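Local structure of ESX-5 secretion-associated protein EspG5 (Mycobacterium marinum, 6VJ5) at residues S147-A151 / V278-K283; E178-T183 / L199-I204; A220-Y226 / S240-D246; R251-Q257 / W267-A273. The protein acts as a cytoplasmic chaperone specific for its cognate PE/PPE proteins, preventing aggregation of their dimers and enabling secretion of LipY and PE31/PPE18. One frame throughout, in Å; residues are numbered along the deposited sequence.

Interaction 1 (S147-A151 / V278-K283)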
loop_
_atom_site.group_PDB
_atom_site.type_symbol
_atom_site.label_atom_id
_atom_site.label_comp_id
_atom_site.label_asym_id
_atom_site.label_seq_id
_atom_site.Cartn_x
_atom_site.Cartn_y
_atom_site.Cartn_z
ATOM N N SER C 147 29.697 -24.529 0.697
ATOM C CA SER C 147 29.375 -24.107 -0.660
ATOM C C SER C 147 28.881 -25.289 -1.486
ATOM O O SER C 147 27.975 -25.152 -2.316
ATOM C CB SER C 147 30.604 -23.470 -1.304
ATOM O OG SER C 147 31.262 -22.624 -0.379
ATOM N N ALA C 148 29.448 -26.473 -1.244
ATOM C CA ALA C 148 29.089 -27.646 -2.039
ATOM C C ALA C 148 27.622 -28.017 -1.865
ATOM O O ALA C 148 26.941 -28.358 -2.840
ATOM C CB ALA C 148 29.985 -28.827 -1.665
ATOM N N SER C 149 27.116 -27.971 -0.629
ATOM C CA SER C 149 25.708 -28.286 -0.403
ATOM C C SER C 149 24.806 -27.338 -1.183
ATOM O O SER C 149 23.816 -27.767 -1.789
ATOM C CB SER C 149 25.389 -28.234 1.093
ATOM O OG SER C 149 25.945 -27.080 1.699
ATOM N N ILE C 150 25.132 -26.046 -1.184
ATOM C CA ILE C 150 24.369 -25.086 -1.976
ATOM C C ILE C 150 24.489 -25.419 -3.459
ATOM O O ILE C 150 23.489 -25.488 -4.182
ATOM C CB ILE C 150 24.847 -23.654 -1.678
ATOM C CG1 ILE C 150 24.687 -23.332 -0.191
ATOM C CG2 ILE C 150 24.071 -22.642 -2.509
ATOM C CD1 ILE C 150 25.289 -22.000 0.225
ATOM N N ALA C 151 25.720 -25.638 -3.932
ATOM C CA ALA C 151 25.923 -25.973 -5.339
ATOM C C ALA C 151 25.112 -27.200 -5.734
ATOM O O ALA C 151 24.466 -27.214 -6.788
ATOM C CB ALA C 151 27.409 -26.202 -5.616
ATOM N N VAL C 278 31.067 -25.398 -10.754
ATOM C CA VAL C 278 29.825 -24.863 -10.205
ATOM C C VAL C 278 29.958 -24.677 -8.699
ATOM O O VAL C 278 29.417 -23.726 -8.123
ATOM C CB VAL C 278 28.640 -25.779 -10.561
ATOM C CG1 VAL C 278 27.374 -25.301 -9.864
ATOM C CG2 VAL C 278 28.438 -25.813 -12.066
ATOM N N GLN C 279 30.678 -25.585 -8.036
ATOM C CA GLN C 279 30.987 -25.398 -6.621
ATOM C C GLN C 279 31.901 -24.196 -6.420
ATOM O O GLN C 279 31.728 -23.432 -5.462
ATOM C CB GLN C 279 31.625 -26.672 -6.056
ATOM C CG GLN C 279 32.119 -26.577 -4.614
ATOM C CD GLN C 279 33.539 -26.038 -4.507
ATOM O OE1 GLN C 279 33.804 -25.110 -3.744
ATOM N NE2 GLN C 279 34.459 -26.624 -5.270
ATOM N N VAL C 280 32.867 -23.999 -7.318
ATOM C CA VAL C 280 33.744 -22.838 -7.208
ATOM C C VAL C 280 32.955 -21.553 -7.404
ATOM O O VAL C 280 33.229 -20.534 -6.757
ATOM C CB VAL C 280 34.899 -22.943 -8.221
ATOM C CG1 VAL C 280 35.715 -21.653 -8.237
ATOM C CG2 VAL C 280 35.785 -24.137 -7.904
ATOM N N GLY C 281 31.964 -21.576 -8.296
ATOM C CA GLY C 281 31.199 -20.370 -8.560
ATOM C C GLY C 281 30.315 -19.978 -7.394
ATOM O O GLY C 281 30.203 -18.794 -7.060
ATOM N N VAL C 282 29.674 -20.962 -6.761
ATOM C CA VAL C 282 28.864 -20.683 -5.579
ATOM C C VAL C 282 29.732 -20.089 -4.478
ATOM O O VAL C 282 29.383 -19.078 -3.857
ATOM C CB VAL C 282 28.148 -21.962 -5.106
ATOM C CG1 VAL C 282 27.520 -21.742 -3.734
ATOM C CG2 VAL C 282 27.112 -22.394 -6.136
ATOM N N LYS C 283 30.881 -20.717 -4.219
ATOM C CA LYS C 283 31.794 -20.193 -3.212
ATOM C C LYS C 283 32.206 -18.763 -3.536
ATOM O O LYS C 283 32.312 -17.919 -2.639
ATOM C CB LYS C 283 33.026 -21.087 -3.109
ATOM C CG LYS C 283 33.988 -20.686 -2.003
ATOM C CD LYS C 283 35.287 -21.474 -2.078
ATOM C CE LYS C 283 36.224 -21.087 -0.945
ATOM N NZ LYS C 283 35.677 -21.510 0.376
#
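Val282 and Ala151 lie at the centre of a helix-helix packing in which the first turn of helix 147-159 crosses helix 275-286 at 113°, the two local axes coming within 8.4 Å of each other. The tight part is buried and largely apolar. The two methyls of Val282 divide between neighbours on the opposing turn: CG1 lies 3.8 Å from Ile150 CG2, the side chains meeting at a slant, while CG2 is 3.9 Å from Ala151 CB. This split follows from the torsion of Val282, with CG1 anti to the backbone N (169°) and CG2 beside it. Small residues let the backbones draw close, and Ala151 CB sits 3.8 Å from Gln279 CA. Ser147 is just as heavily covered: its O lies 3.7 Å from Val282 CG1, and its OG rests 3.6 Å from Lys283 CB. It also touches Trp294 in a neighbouring loop.

On the outer side the packing thins. Lys283, exposed, contributes only the root of its chain; its amino group has a long, weak ion pair with Asp287. Gln279 carries its CG past Ala148 CA at 4.1 Å, and the chain then bends at chi2 (-87°).

Interaction 2 (E178-T183 / L199-I204)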
loop_
_atom_site.group_PDB
_atom_site.type_symbol
_atom_site.label_atom_id
_atom_site.label_comp_id
_atom_site.label_asym_id
_atom_site.label_seq_id
_atom_site.Cartn_x
_atom_site.Cartn_y
_atom_site.Cartn_z
ATOM N N GLU C 178 34.519 -4.763 -20.855
ATOM C CA GLU C 178 34.764 -5.053 -22.266
ATOM C C GLU C 178 33.909 -6.220 -22.752
ATOM O O GLU C 178 33.487 -6.243 -23.916
ATOM C CB GLU C 178 36.247 -5.352 -22.506
ATOM C CG GLU C 178 37.141 -4.118 -22.592
ATOM C CD GLU C 178 37.623 -3.622 -21.236
ATOM O OE1 GLU C 178 37.110 -4.102 -20.204
ATOM O OE2 GLU C 178 38.522 -2.752 -21.204
ATOM N N MET C 179 33.635 -7.189 -21.872
ATOM C CA MET C 179 32.828 -8.343 -22.257
ATOM C C MET C 179 31.366 -7.966 -22.469
ATOM O O MET C 179 30.722 -8.459 -23.406
ATOM C CB MET C 179 32.937 -9.431 -21.188
ATOM C CG MET C 179 32.129 -10.670 -21.485
ATOM S SD MET C 179 32.741 -11.519 -22.942
ATOM C CE MET C 179 31.507 -12.804 -23.100
ATOM N N LEU C 180 30.804 -7.137 -21.586
ATOM C CA LEU C 180 29.409 -6.748 -21.759
ATOM C C LEU C 180 29.230 -5.953 -23.042
ATOM O O LEU C 180 28.242 -6.129 -23.764
ATOM C CB LEU C 180 28.935 -5.938 -20.561
ATOM C CG LEU C 180 28.822 -6.725 -19.253
ATOM C CD1 LEU C 180 29.184 -5.764 -18.121
ATOM C CD2 LEU C 180 27.458 -7.331 -19.063
ATOM N N GLU C 181 30.187 -5.074 -23.342
ATOM C CA GLU C 181 30.116 -4.283 -24.564
ATOM C C GLU C 181 30.194 -5.170 -25.799
ATOM O O GLU C 181 29.448 -4.968 -26.767
ATOM C CB GLU C 181 31.243 -3.254 -24.565
ATOM C CG GLU C 181 31.273 -2.370 -25.791
ATOM C CD GLU C 181 32.118 -1.131 -25.586
ATOM O OE1 GLU C 181 32.626 -0.938 -24.462
ATOM O OE2 GLU C 181 32.270 -0.351 -26.548
ATOM N N ALA C 182 31.074 -6.179 -25.773
ATOM C CA ALA C 182 31.213 -7.069 -26.924
ATOM C C ALA C 182 30.038 -8.038 -27.011
ATOM O O ALA C 182 29.592 -8.401 -28.106
ATOM C CB ALA C 182 32.532 -7.841 -26.843
ATOM N N THR C 183 29.539 -8.492 -25.863
ATOM C CA THR C 183 28.360 -9.350 -25.872
ATOM C C THR C 183 27.134 -8.596 -26.379
ATOM O O THR C 183 26.324 -9.152 -27.129
ATOM C CB THR C 183 28.104 -9.900 -24.470
ATOM O OG1 THR C 183 29.258 -10.608 -24.004
ATOM C CG2 THR C 183 26.917 -10.834 -24.484
ATOM N N LEU C 199 35.216 -10.985 -29.454
ATOM C CA LEU C 199 35.258 -11.944 -28.356
ATOM C C LEU C 199 36.492 -12.829 -28.467
ATOM O O LEU C 199 37.170 -13.082 -27.465
ATOM C CB LEU C 199 33.977 -12.772 -28.334
ATOM C CG LEU C 199 32.849 -12.043 -27.594
ATOM C CD1 LEU C 199 32.366 -10.822 -28.355
ATOM C CD2 LEU C 199 31.683 -12.985 -27.325
ATOM N N ARG C 200 36.818 -13.280 -29.683
ATOM C CA ARG C 200 38.060 -14.015 -29.890
ATOM C C ARG C 200 39.271 -13.143 -29.579
ATOM O O ARG C 200 40.234 -13.599 -28.952
ATOM C CB ARG C 200 38.132 -14.535 -31.328
ATOM C CG ARG C 200 37.401 -15.855 -31.564
ATOM C CD ARG C 200 37.727 -16.441 -32.938
ATOM N NE ARG C 200 37.047 -15.726 -34.013
ATOM C CZ ARG C 200 35.772 -15.922 -34.344
ATOM N NH1 ARG C 200 35.041 -16.811 -33.681
ATOM N NH2 ARG C 200 35.228 -15.226 -35.333
ATOM N N ARG C 201 39.239 -11.877 -29.996
ATOM C CA ARG C 201 40.354 -10.983 -29.711
ATOM C C ARG C 201 40.527 -10.747 -28.215
ATOM O O ARG C 201 41.582 -10.263 -27.791
ATOM C CB ARG C 201 40.151 -9.661 -30.444
ATOM C CG ARG C 201 41.348 -8.736 -30.406
ATOM C CD ARG C 201 41.017 -7.414 -31.079
ATOM N NE ARG C 201 41.336 -7.421 -32.503
ATOM C CZ ARG C 201 40.489 -7.772 -33.466
ATOM N NH1 ARG C 201 39.253 -8.157 -33.172
ATOM N NH2 ARG C 201 40.881 -7.736 -34.732
ATOM N N MET C 202 39.527 -11.090 -27.407
ATOM C CA MET C 202 39.667 -11.047 -25.957
ATOM C C MET C 202 40.292 -12.317 -25.391
ATOM O O MET C 202 40.455 -12.421 -24.169
ATOM C CB MET C 202 38.300 -10.813 -25.303
ATOM C CG MET C 202 38.146 -9.456 -24.633
ATOM S SD MET C 202 36.493 -9.168 -23.966
ATOM C CE MET C 202 35.505 -9.218 -25.467
ATOM N N GLY C 203 40.634 -13.284 -26.241
ATOM C CA GLY C 203 41.226 -14.525 -25.788
ATOM C C GLY C 203 40.252 -15.655 -25.554
ATOM O O GLY C 203 40.633 -16.668 -24.952
ATOM N N ILE C 204 39.017 -15.527 -26.014
ATOM C CA ILE C 204 38.004 -16.560 -25.844
ATOM C C ILE C 204 38.129 -17.538 -27.002
ATOM O O ILE C 204 38.210 -17.126 -28.166
ATOM C CB ILE C 204 36.592 -15.951 -25.783
ATOM C CG1 ILE C 204 36.528 -14.862 -24.709
ATOM C CG2 ILE C 204 35.564 -17.039 -25.508
ATOM C CD1 ILE C 204 35.207 -14.103 -24.662
#
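Ala182 CB overlaps the end of Leu199, meeting CD1 at 3.3 Å, a separation so short that its exact value is doubtful, although the two methyls plainly press together. The same CB also receives Met202, whose CE lies 3.6 Å away, so that one small residue on helix 176-188 is covered by two long side chains from the opposing segment. Met202 reaches it with an unusual first torsion of -111°. The extended chain brings SD to 4.1 Å from Glu178 CB, and the bend at chi3 turns CE in toward Ala182, near the Glu178 carbonyl oxygen. Met179 works deeper. Its CG is anti to the backbone N and the chain bends at chi2 (65°), which brings SD to 4.0 Å from Ile204 CD1, the two side chains crossing at about a right angle; CE touches Leu199 CD2 at 4.2 Å.

The opposing segment is a helix end closed by a Schellman motif. Gly203, with phi 94°, donates its N-H to Arg200 O, and Ile204 N makes a weak bond to Leu199 O. This reversal puts Leu199, Met202 and Ile204 on one apolar surface. On the other helix, Met179 O takes both Thr183 N and Thr183 OG1, from opposite faces of its plane.

From helix 206-217, Leu212 packs on Met179 and Val209 on Ile204, and Met179 and Thr183 also pack on apolar side chains of another protein chain. The contact between the segments therefore rests mainly on methyl and thioether contacts, so shape probably matters more than charge.

Interaction 3 (A220-Y226 / S240-D246)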
loop_
_atom_site.group_PDB
_atom_site.type_symbol
_atom_site.label_atom_id
_atom_site.label_comp_id
_atom_site.label_asym_id
_atom_site.label_seq_id
_atom_site.Cartn_x
_atom_site.Cartn_y
_atom_site.Cartn_z
ATOM N N ALA C 220 18.086 -23.633 -23.179
ATOM C CA ALA C 220 17.039 -24.566 -22.783
ATOM C C ALA C 220 16.635 -24.393 -21.327
ATOM O O ALA C 220 15.507 -24.743 -20.963
ATOM C CB ALA C 220 17.495 -26.010 -23.010
ATOM N N ALA C 221 17.530 -23.857 -20.498
ATOM C CA ALA C 221 17.285 -23.605 -19.087
ATOM C C ALA C 221 18.425 -22.748 -18.566
ATOM O O ALA C 221 19.569 -22.905 -19.004
ATOM C CB ALA C 221 17.193 -24.914 -18.295
ATOM N N GLU C 222 18.111 -21.831 -17.655
ATOM C CA GLU C 222 19.132 -21.008 -17.028
ATOM C C GLU C 222 18.917 -20.963 -15.522
ATOM O O GLU C 222 17.816 -21.201 -15.021
ATOM C CB GLU C 222 19.139 -19.561 -17.548
ATOM C CG GLU C 222 18.790 -19.364 -19.004
ATOM C CD GLU C 222 19.066 -17.938 -19.467
ATOM O OE1 GLU C 222 20.224 -17.484 -19.346
ATOM O OE2 GLU C 222 18.124 -17.266 -19.939
ATOM N N VAL C 223 19.984 -20.623 -14.804
ATOM C CA VAL C 223 19.922 -20.367 -13.370
ATOM C C VAL C 223 20.791 -19.161 -13.051
ATOM O O VAL C 223 21.898 -19.020 -13.579
ATOM C CB VAL C 223 20.380 -21.588 -12.550
ATOM C CG1 VAL C 223 20.266 -21.312 -11.060
ATOM C CG2 VAL C 223 19.560 -22.801 -12.932
ATOM N N ALA C 224 20.275 -18.282 -12.199
ATOM C CA ALA C 224 21.037 -17.176 -11.634
ATOM C C ALA C 224 21.096 -17.376 -10.128
ATOM O O ALA C 224 20.071 -17.652 -9.499
ATOM C CB ALA C 224 20.403 -15.829 -11.982
ATOM N N VAL C 225 22.288 -17.258 -9.552
ATOM C CA VAL C 225 22.501 -17.520 -8.134
ATOM C C VAL C 225 23.281 -16.359 -7.540
ATOM O O VAL C 225 24.332 -15.978 -8.064
ATOM C CB VAL C 225 23.250 -18.846 -7.902
ATOM C CG1 VAL C 225 23.354 -19.141 -6.413
ATOM C CG2 VAL C 225 22.559 -19.983 -8.638
ATOM N N TYR C 226 22.772 -15.807 -6.439
ATOM C CA TYR C 226 23.424 -14.703 -5.750
ATOM C C TYR C 226 22.981 -14.711 -4.294
ATOM O O TYR C 226 22.105 -15.485 -3.893
ATOM C CB TYR C 226 23.105 -13.366 -6.424
ATOM C CG TYR C 226 21.626 -13.083 -6.528
ATOM C CD1 TYR C 226 20.858 -13.666 -7.529
ATOM C CD2 TYR C 226 20.997 -12.233 -5.629
ATOM C CE1 TYR C 226 19.509 -13.416 -7.630
ATOM C CE2 TYR C 226 19.642 -11.973 -5.722
ATOM C CZ TYR C 226 18.904 -12.567 -6.725
ATOM O OH TYR C 226 17.557 -12.318 -6.826
ATOM N N SER C 240 29.206 -10.555 -6.996
ATOM C CA SER C 240 29.244 -11.476 -8.119
ATOM C C SER C 240 27.967 -12.301 -8.168
ATOM O O SER C 240 27.361 -12.602 -7.136
ATOM C CB SER C 240 30.453 -12.415 -8.013
ATOM O OG SER C 240 30.329 -13.504 -8.907
ATOM N N VAL C 241 27.566 -12.666 -9.384
ATOM C CA VAL C 241 26.435 -13.553 -9.617
ATOM C C VAL C 241 26.926 -14.749 -10.419
ATOM O O VAL C 241 27.752 -14.601 -11.325
ATOM C CB VAL C 241 25.288 -12.841 -10.363
ATOM C CG1 VAL C 241 24.090 -13.781 -10.530
ATOM C CG2 VAL C 241 24.877 -11.572 -9.631
ATOM N N LEU C 242 26.416 -15.931 -10.086
ATOM C CA LEU C 242 26.677 -17.143 -10.849
ATOM C C LEU C 242 25.516 -17.376 -11.803
ATOM O O LEU C 242 24.378 -17.562 -11.360
ATOM C CB LEU C 242 26.857 -18.362 -9.943
ATOM C CG LEU C 242 26.918 -19.708 -10.675
ATOM C CD1 LEU C 242 28.138 -19.779 -11.585
ATOM C CD2 LEU C 242 26.919 -20.865 -9.677
ATOM N N SER C 243 25.804 -17.394 -13.099
ATOM C CA SER C 243 24.814 -17.702 -14.122
ATOM C C SER C 243 25.184 -19.018 -14.797
ATOM O O SER C 243 26.285 -19.152 -15.342
ATOM C CB SER C 243 24.723 -16.577 -15.152
ATOM O OG SER C 243 23.832 -16.930 -16.193
ATOM N N LEU C 244 24.262 -19.976 -14.766
ATOM C CA LEU C 244 24.371 -21.210 -15.526
ATOM C C LEU C 244 23.385 -21.163 -16.683
ATOM O O LEU C 244 22.240 -20.729 -16.512
ATOM C CB LEU C 244 24.075 -22.431 -14.660
ATOM C CG LEU C 244 24.834 -22.550 -13.341
ATOM C CD1 LEU C 244 24.518 -23.908 -12.720
ATOM C CD2 LEU C 244 26.316 -22.384 -13.536
ATOM N N LYS C 245 23.827 -21.620 -17.857
ATOM C CA LYS C 245 22.992 -21.615 -19.050
ATOM C C LYS C 245 23.181 -22.904 -19.834
ATOM O O LYS C 245 24.305 -23.395 -19.973
ATOM C CB LYS C 245 23.323 -20.425 -19.958
ATOM C CG LYS C 245 23.173 -19.067 -19.297
ATOM C CD LYS C 245 23.644 -17.956 -20.226
ATOM C CE LYS C 245 23.605 -16.602 -19.541
ATOM N NZ LYS C 245 22.218 -16.202 -19.175
ATOM N N ASP C 246 22.075 -23.424 -20.374
ATOM C CA ASP C 246 22.053 -24.686 -21.112
ATOM C C ASP C 246 21.838 -24.421 -22.599
ATOM O O ASP C 246 20.709 -24.178 -23.037
ATOM C CB ASP C 246 20.949 -25.605 -20.591
ATOM C CG ASP C 246 21.286 -26.232 -19.273
ATOM O OD1 ASP C 246 22.337 -25.873 -18.710
ATOM O OD2 ASP C 246 20.508 -27.092 -18.806
HETATM O O HOH W 1 21.377 -16.905 -15.875
#
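Glu222 and Lys245 face each other as an antiparallel non-hydrogen-bonded pair, and their side chains meet above the sheet. Starting from Glu222, CB lies 3.5 Å from Leu244 O, beside the CA, which makes a C-H...O contact with the same oxygen. CG stands anti to the carbonyl carbon, and beyond it the chain is extended, so CD comes within 3.6 Å of Lys245 NZ. At the tip, OE1 forms a salt bridge with that nitrogen; the modelled 2.4 Å is very short and its exact length doubtful. Lys245 curls round this oxygen, its CG 3.3 Å from Glu222 OE1, and its chain bends at chi4 to bring NZ back. OE2 is held from elsewhere, by Leu94 N.

The two segments are arms of a beta hairpin, strands 221-231 and 234-247, at the middle of the large antiparallel sheet. Reciprocal backbone bonds join Val223 with Leu244 and Val225 with Leu242. The side chains of these pairs share one face, where helix 147-159 meets the valines and helix 275-286 the leucines; Val225 CB is 4.2 Å from Leu242 CB. The other face carries Ala224 and Ser243 together with the salt bridge, and another protein chain covers it. A water there is hydrogen-bonded to Ser243 OG and weakly to Val223 O and Lys245 NZ. Farther along, Val241 CG1 packs 3.3 Å from Val225 O.

Interaction 4 (R251-Q257 / W267-A273)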
loop_
_atom_site.group_PDB
_atom_site.type_symbol
_atom_site.label_atom_id
_atom_site.label_comp_id
_atom_site.label_asym_id
_atom_site.label_seq_id
_atom_site.Cartn_x
_atom_site.Cartn_y
_atom_site.Cartn_z
ATOM N N ARG C 251 26.250 -27.028 -20.984
ATOM C CA ARG C 251 25.948 -26.102 -19.904
ATOM C C ARG C 251 27.181 -25.286 -19.542
ATOM O O ARG C 251 28.247 -25.847 -19.269
ATOM C CB ARG C 251 25.451 -26.865 -18.678
ATOM C CG ARG C 251 25.094 -25.981 -17.493
ATOM C CD ARG C 251 24.474 -26.811 -16.388
ATOM N NE ARG C 251 23.187 -27.367 -16.794
ATOM C CZ ARG C 251 22.655 -28.470 -16.281
ATOM N NH1 ARG C 251 23.310 -29.143 -15.339
ATOM N NH2 ARG C 251 21.472 -28.899 -16.709
ATOM N N ILE C 252 27.019 -23.966 -19.524
ATOM C CA ILE C 252 28.104 -23.030 -19.258
ATOM C C ILE C 252 27.837 -22.315 -17.942
ATOM O O ILE C 252 26.685 -22.096 -17.547
ATOM C CB ILE C 252 28.253 -22.010 -20.407
ATOM C CG1 ILE C 252 28.354 -22.739 -21.749
ATOM C CG2 ILE C 252 29.459 -21.117 -20.178
ATOM C CD1 ILE C 252 28.481 -21.818 -22.950
ATOM N N ALA C 253 28.921 -21.941 -17.263
ATOM C CA ALA C 253 28.861 -21.218 -16.001
ATOM C C ALA C 253 29.598 -19.898 -16.147
ATOM O O ALA C 253 30.735 -19.870 -16.624
ATOM C CB ALA C 253 29.479 -22.034 -14.863
ATOM N N LEU C 254 28.955 -18.812 -15.721
ATOM C CA LEU C 254 29.531 -17.478 -15.771
ATOM C C LEU C 254 29.459 -16.852 -14.390
ATOM O O LEU C 254 28.432 -16.946 -13.711
ATOM C CB LEU C 254 28.789 -16.591 -16.774
ATOM C CG LEU C 254 28.651 -17.149 -18.188
ATOM C CD1 LEU C 254 27.426 -16.569 -18.868
ATOM C CD2 LEU C 254 29.903 -16.836 -18.988
ATOM N N TYR C 255 30.542 -16.202 -13.981
ATOM C CA TYR C 255 30.534 -15.528 -12.692
ATOM C C TYR C 255 31.740 -14.613 -12.586
ATOM O O TYR C 255 32.778 -14.857 -13.205
ATOM C CB TYR C 255 30.540 -16.538 -11.542
ATOM C CG TYR C 255 31.776 -17.410 -11.513
ATOM C CD1 TYR C 255 32.926 -16.991 -10.861
ATOM C CD2 TYR C 255 31.793 -18.651 -12.139
ATOM C CE1 TYR C 255 34.054 -17.780 -10.828
ATOM C CE2 TYR C 255 32.922 -19.449 -12.111
ATOM C CZ TYR C 255 34.049 -19.006 -11.453
ATOM O OH TYR C 255 35.178 -19.790 -11.419
ATOM N N GLN C 256 31.585 -13.551 -11.799
ATOM C CA GLN C 256 32.705 -12.690 -11.460
ATOM C C GLN C 256 33.549 -13.345 -10.374
ATOM O O GLN C 256 33.055 -14.136 -9.566
ATOM C CB GLN C 256 32.214 -11.326 -10.977
ATOM C CG GLN C 256 31.840 -10.371 -12.090
ATOM C CD GLN C 256 31.113 -9.145 -11.577
ATOM O OE1 GLN C 256 31.727 -8.130 -11.243
ATOM N NE2 GLN C 256 29.795 -9.233 -11.509
ATOM N N GLN C 257 34.831 -13.008 -10.359
ATOM C CA GLN C 257 35.736 -13.449 -9.311
ATOM C C GLN C 257 35.987 -12.306 -8.337
ATOM O O GLN C 257 35.884 -11.130 -8.694
ATOM C CB GLN C 257 37.050 -13.942 -9.910
ATOM C CG GLN C 257 36.905 -15.275 -10.612
ATOM C CD GLN C 257 38.207 -15.778 -11.170
ATOM O OE1 GLN C 257 39.131 -15.001 -11.412
ATOM N NE2 GLN C 257 38.296 -17.088 -11.375
ATOM N N TRP C 267 36.602 -8.991 -13.371
ATOM C CA TRP C 267 36.854 -10.097 -14.289
ATOM C C TRP C 267 35.682 -11.068 -14.272
ATOM O O TRP C 267 35.201 -11.444 -13.198
ATOM C CB TRP C 267 38.147 -10.836 -13.914
ATOM C CG TRP C 267 39.370 -9.998 -14.081
ATOM C CD1 TRP C 267 39.879 -9.105 -13.186
ATOM C CD2 TRP C 267 40.236 -9.962 -15.221
ATOM N NE1 TRP C 267 41.007 -8.513 -13.698
ATOM C CE2 TRP C 267 41.248 -9.022 -14.946
ATOM C CE3 TRP C 267 40.254 -10.632 -16.447
ATOM C CZ2 TRP C 267 42.268 -8.736 -15.850
ATOM C CZ3 TRP C 267 41.266 -10.345 -17.346
ATOM C CH2 TRP C 267 42.258 -9.407 -17.042
ATOM N N LEU C 268 35.234 -11.473 -15.459
ATOM C CA LEU C 268 34.198 -12.487 -15.610
ATOM C C LEU C 268 34.854 -13.811 -15.977
ATOM O O LEU C 268 35.647 -13.876 -16.922
ATOM C CB LEU C 268 33.180 -12.086 -16.680
ATOM C CG LEU C 268 31.957 -13.001 -16.807
ATOM C CD1 LEU C 268 31.017 -12.843 -15.612
ATOM C CD2 LEU C 268 31.214 -12.750 -18.115
ATOM N N ALA C 269 34.534 -14.852 -15.219
ATOM C CA ALA C 269 35.015 -16.196 -15.492
ATOM C C ALA C 269 34.016 -16.909 -16.391
ATOM O O ALA C 269 32.816 -16.932 -16.100
ATOM C CB ALA C 269 35.204 -16.977 -14.192
ATOM N N ILE C 270 34.509 -17.461 -17.494
ATOM C CA ILE C 270 33.708 -18.251 -18.421
ATOM C C ILE C 270 34.231 -19.676 -18.339
ATOM O O ILE C 270 35.390 -19.935 -18.680
ATOM C CB ILE C 270 33.783 -17.708 -19.855
ATOM C CG1 ILE C 270 33.399 -16.228 -19.867
ATOM C CG2 ILE C 270 32.855 -18.506 -20.764
ATOM C CD1 ILE C 270 33.687 -15.536 -21.180
ATOM N N CYS C 271 33.388 -20.592 -17.876
ATOM C CA CYS C 271 33.818 -21.922 -17.481
ATOM C C CYS C 271 32.817 -22.962 -17.951
ATOM O O CYS C 271 31.640 -22.647 -18.158
ATOM C CB CYS C 271 33.961 -22.017 -15.953
ATOM S SG CYS C 271 35.250 -20.958 -15.255
ATOM N N PRO C 272 33.261 -24.201 -18.156
ATOM C CA PRO C 272 32.304 -25.297 -18.331
ATOM C C PRO C 272 31.687 -25.652 -16.991
ATOM O O PRO C 272 32.371 -25.695 -15.966
ATOM C CB PRO C 272 33.161 -26.438 -18.886
ATOM C CG PRO C 272 34.526 -26.177 -18.321
ATOM C CD PRO C 272 34.662 -24.667 -18.207
ATOM N N ALA C 273 30.380 -25.899 -17.000
ATOM C CA ALA C 273 29.648 -26.111 -15.758
ATOM C C ALA C 273 29.940 -27.467 -15.131
ATOM O O ALA C 273 29.021 -28.262 -14.906
ATOM C CB ALA C 273 28.144 -25.967 -16.008
#
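Tyr255 and Ala269 form one of the hydrogen-bonded pairs of an antiparallel beta hairpin, strands 250-256 and 267-272, whose local axes run at 162°. Backbone bonds supply the frame. Ala269 N reaches Tyr255 O at 2.7 Å, and Tyr255 N bonds back to Ala269 O; Ala253 and Cys271 exchange bonds in the same two-way fashion. The hairpin stem is closed at its ends by single bonds, Ala273 N to Arg251 O and Gln257 N to Trp267 O.

Aromatic contacts occupy the face carrying Tyr255. Its CG is placed between the backbone N and the carbonyl carbon (chi1 62°), which swings the ring across to the neighbouring strand. Ala269 CB then sits over one face in a CH-pi contact, 3.8 Å from the ring centroid and 19° off the normal, shifted toward the rim. Cys271 SG approaches the same ring obliquely, 4.2 Å from CE2.

The opposite face is mostly aliphatic. Leu254 and Ile270 lie side by side pointing the same way, with Leu254 CD2 3.7 Å from Ile270 CG1. Leu268 CD1 lies against the Tyr255 carbonyl, 3.6 Å from its C, and another protein chain packs on Leu254.

Charged and polar groups lie toward the margins. Arg251 lays its CG against Ala273 CB at 3.4 Å and sends its guanidinium beyond the hairpin to Asp246 and Glu159; Gln256 NE2 bonds to a polar side chain of the other protein. Between the strands, then, main-chain bonds set the pairing and dispersion contacts fill both faces, while the charge of Arg251 is probably balanced by Asp246 and Glu159, outside the hairpin.

In the fold
Interactions 3 and 4 are successive hairpins of one large sheet, their centres 9 Å apart. The strands between them are joined by a probable hydrogen bond from Leu254 N to Ser243 O at 2.7 Å and by a salt bridge from Arg251 NE to Asp246 OD1 at 2.6 Å. Interaction 1 packs its helices on one face of this sheet: Val282 CG2 meets Leu242 CD2 at 3.9 Å, and Gly281 CA lies 4.0 Å from Tyr255 CD2. Interaction 2 reaches the sheet through interaction 4, with Met179 CE 4.0 Å from Ile270 CD1, but stays about 16 Å from interaction 1 (nearest atoms). Interactions 2, 3 and 4 all touch another protein chain, consistent with a client-binding surface.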